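Local coordinates for probable endonuclease 4 (Thermotoga maritima, PDB 4HNO), which probably cleaves the phosphodiester backbone of DNA at apurinic or apyrimidinic sites during base excision repair, using a cluster of three metal ions, at residues A[215-220]-A[253-258]. Numbering follows the deposited sequence.
Sequences KMIHLN and KEIQEV. With MN (manganese (II) ion), chain E.
Ile217, on a strand of the TIM barrel, meets Ile255 and Val258, which belong to the short helix 253-256 and the turn leading into the neighbouring parallel strand 260-262. The contact joins the outer face of the barrel wall to the end of a beta-alpha-beta crossover, and apolar packing alone carries it. Ile217 points toward the helix, and its CD1 lies 3.9 Å from CG2 of Ile255 and 4.0 Å from CB of Val258; the side chain crosses each of them at about a right angle. Isoleucine suits this place because its longer branch lets CD1 bridge the gap to both residues. Valine instead presents a methyl close to its own main chain: with CG1 anti to its backbone N (chi1 179°), Val258 brings that methyl over the strand backbone, 3.5 Å from Met216 N and 3.7 Å from Lys215 C. Phe249 of helix 242-250 also packs on Ile255.

Hydrogen bonds hold the turn: Val258 N donates to Ile255 O, which also accepts from the indole NE1 of Trp260. Ile217 makes backbone hydrogen bonds with Pro259, just ahead of strand 260-262, and with Ile261 on it.

Strand alternation sends the next residue, His218, to the metal side of the wall. An imidazole suits this place because its two nitrogens can do different work: NE2 is hydrogen-bonded to Gln33 OE1, which helps to orient the ring, while ND1 binds manganese alongside Glu147, Asp181 and Glu263. The His218 ND1 to manganese distance is 2.2 Å, and a water oxygen sits 1.9 Å from the same ion.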
# COMPACT_ATOMS: atom_id res chain seq x y z
N LYS A 215 1.43 -8.43 -1.93
CA LYS A 215 1.03 -8.56 -0.54
C LYS A 215 -0.20 -7.75 -0.15
O LYS A 215 -0.84 -8.05 0.85
CB LYS A 215 2.18 -8.16 0.39
CG LYS A 215 3.41 -9.05 0.27
CD LYS A 215 3.14 -10.49 0.62
CE LYS A 215 4.41 -11.30 0.50
NZ LYS A 215 4.17 -12.75 0.75
N MET A 216 -0.52 -6.72 -0.92
CA MET A 216 -1.62 -5.83 -0.60
C MET A 216 -2.13 -5.23 -1.90
O MET A 216 -1.34 -4.93 -2.80
CB MET A 216 -1.17 -4.72 0.35
CG MET A 216 -2.23 -3.65 0.62
SD MET A 216 -1.91 -2.61 2.07
CE MET A 216 -0.19 -2.14 1.85
N ILE A 217 -3.44 -5.02 -1.96
CA ILE A 217 -4.07 -4.19 -2.98
C ILE A 217 -4.67 -2.99 -2.27
O ILE A 217 -5.38 -3.14 -1.27
CB ILE A 217 -5.14 -4.99 -3.74
CG1 ILE A 217 -4.46 -6.04 -4.61
CG2 ILE A 217 -6.03 -4.06 -4.59
CD1 ILE A 217 -5.39 -7.12 -5.10
N HIS A 218 -4.36 -1.80 -2.78
CA HIS A 218 -5.07 -0.61 -2.36
C HIS A 218 -6.26 -0.46 -3.30
O HIS A 218 -6.11 -0.26 -4.51
CB HIS A 218 -4.20 0.64 -2.42
CG HIS A 218 -3.16 0.69 -1.37
ND1 HIS A 218 -2.12 1.60 -1.42
CD2 HIS A 218 -3.03 -0.01 -0.21
CE1 HIS A 218 -1.40 1.44 -0.33
NE2 HIS A 218 -1.93 0.47 0.42
N LEU A 219 -7.44 -0.64 -2.73
CA LEU A 219 -8.69 -0.72 -3.47
C LEU A 219 -9.32 0.67 -3.48
O LEU A 219 -9.98 1.10 -2.54
CB LEU A 219 -9.61 -1.75 -2.83
CG LEU A 219 -10.71 -2.20 -3.77
CD1 LEU A 219 -10.16 -3.18 -4.82
CD2 LEU A 219 -11.88 -2.81 -3.00
N ASN A 220 -9.07 1.37 -4.59
CA ASN A 220 -9.49 2.75 -4.77
C ASN A 220 -10.15 2.90 -6.15
O ASN A 220 -9.57 2.50 -7.15
CB ASN A 220 -8.27 3.67 -4.76
CG ASN A 220 -7.57 3.69 -3.42
OD1 ASN A 220 -8.23 3.80 -2.38
ND2 ASN A 220 -6.25 3.60 -3.45
N LYS A 253 -9.60 -15.16 -8.73
CA LYS A 253 -9.19 -15.73 -7.46
C LYS A 253 -7.82 -15.20 -6.99
O LYS A 253 -7.60 -15.04 -5.79
CB LYS A 253 -9.20 -17.26 -7.53
CG LYS A 253 -10.61 -17.85 -7.54
CD LYS A 253 -11.33 -17.61 -6.22
CE LYS A 253 -12.67 -18.34 -6.16
NZ LYS A 253 -13.54 -17.79 -5.09
N GLU A 254 -6.92 -14.92 -7.93
CA GLU A 254 -5.61 -14.37 -7.59
C GLU A 254 -5.76 -13.04 -6.86
O GLU A 254 -4.97 -12.72 -5.96
CB GLU A 254 -4.75 -14.17 -8.84
CG GLU A 254 -4.39 -15.45 -9.57
CD GLU A 254 -5.39 -15.84 -10.65
OE1 GLU A 254 -6.55 -15.37 -10.65
OE2 GLU A 254 -5.00 -16.64 -11.52
N ILE A 255 -6.76 -12.26 -7.25
CA ILE A 255 -7.04 -10.98 -6.62
C ILE A 255 -7.71 -11.16 -5.26
O ILE A 255 -7.35 -10.51 -4.28
CB ILE A 255 -7.89 -10.11 -7.58
CG1 ILE A 255 -7.10 -9.81 -8.87
CG2 ILE A 255 -8.37 -8.84 -6.91
CD1 ILE A 255 -5.82 -9.03 -8.67
N GLN A 256 -8.66 -12.09 -5.18
CA GLN A 256 -9.33 -12.39 -3.92
C GLN A 256 -8.37 -12.88 -2.83
O GLN A 256 -8.67 -12.77 -1.65
CB GLN A 256 -10.42 -13.45 -4.11
CG GLN A 256 -11.57 -12.99 -4.99
CD GLN A 256 -12.58 -14.09 -5.20
OE1 GLN A 256 -12.66 -15.03 -4.41
NE2 GLN A 256 -13.34 -14.00 -6.28
N GLU A 257 -7.25 -13.47 -3.23
CA GLU A 257 -6.32 -14.00 -2.25
C GLU A 257 -5.55 -12.93 -1.48
O GLU A 257 -4.95 -13.23 -0.45
CB GLU A 257 -5.35 -14.97 -2.93
CG GLU A 257 -5.97 -16.32 -3.23
CD GLU A 257 -6.35 -17.12 -1.99
OE1 GLU A 257 -7.11 -16.60 -1.14
OE2 GLU A 257 -5.89 -18.27 -1.85
N VAL A 258 -5.58 -11.70 -1.95
CA VAL A 258 -4.76 -10.64 -1.41
C VAL A 258 -5.63 -9.67 -0.62
O VAL A 258 -6.74 -9.36 -1.07
CB VAL A 258 -4.05 -9.90 -2.57
CG1 VAL A 258 -3.19 -8.77 -2.04
CG2 VAL A 258 -3.21 -10.88 -3.37
MN MN E . -2.30 3.61 -2.37
O HOH W 1 -1.46 5.04 -1.33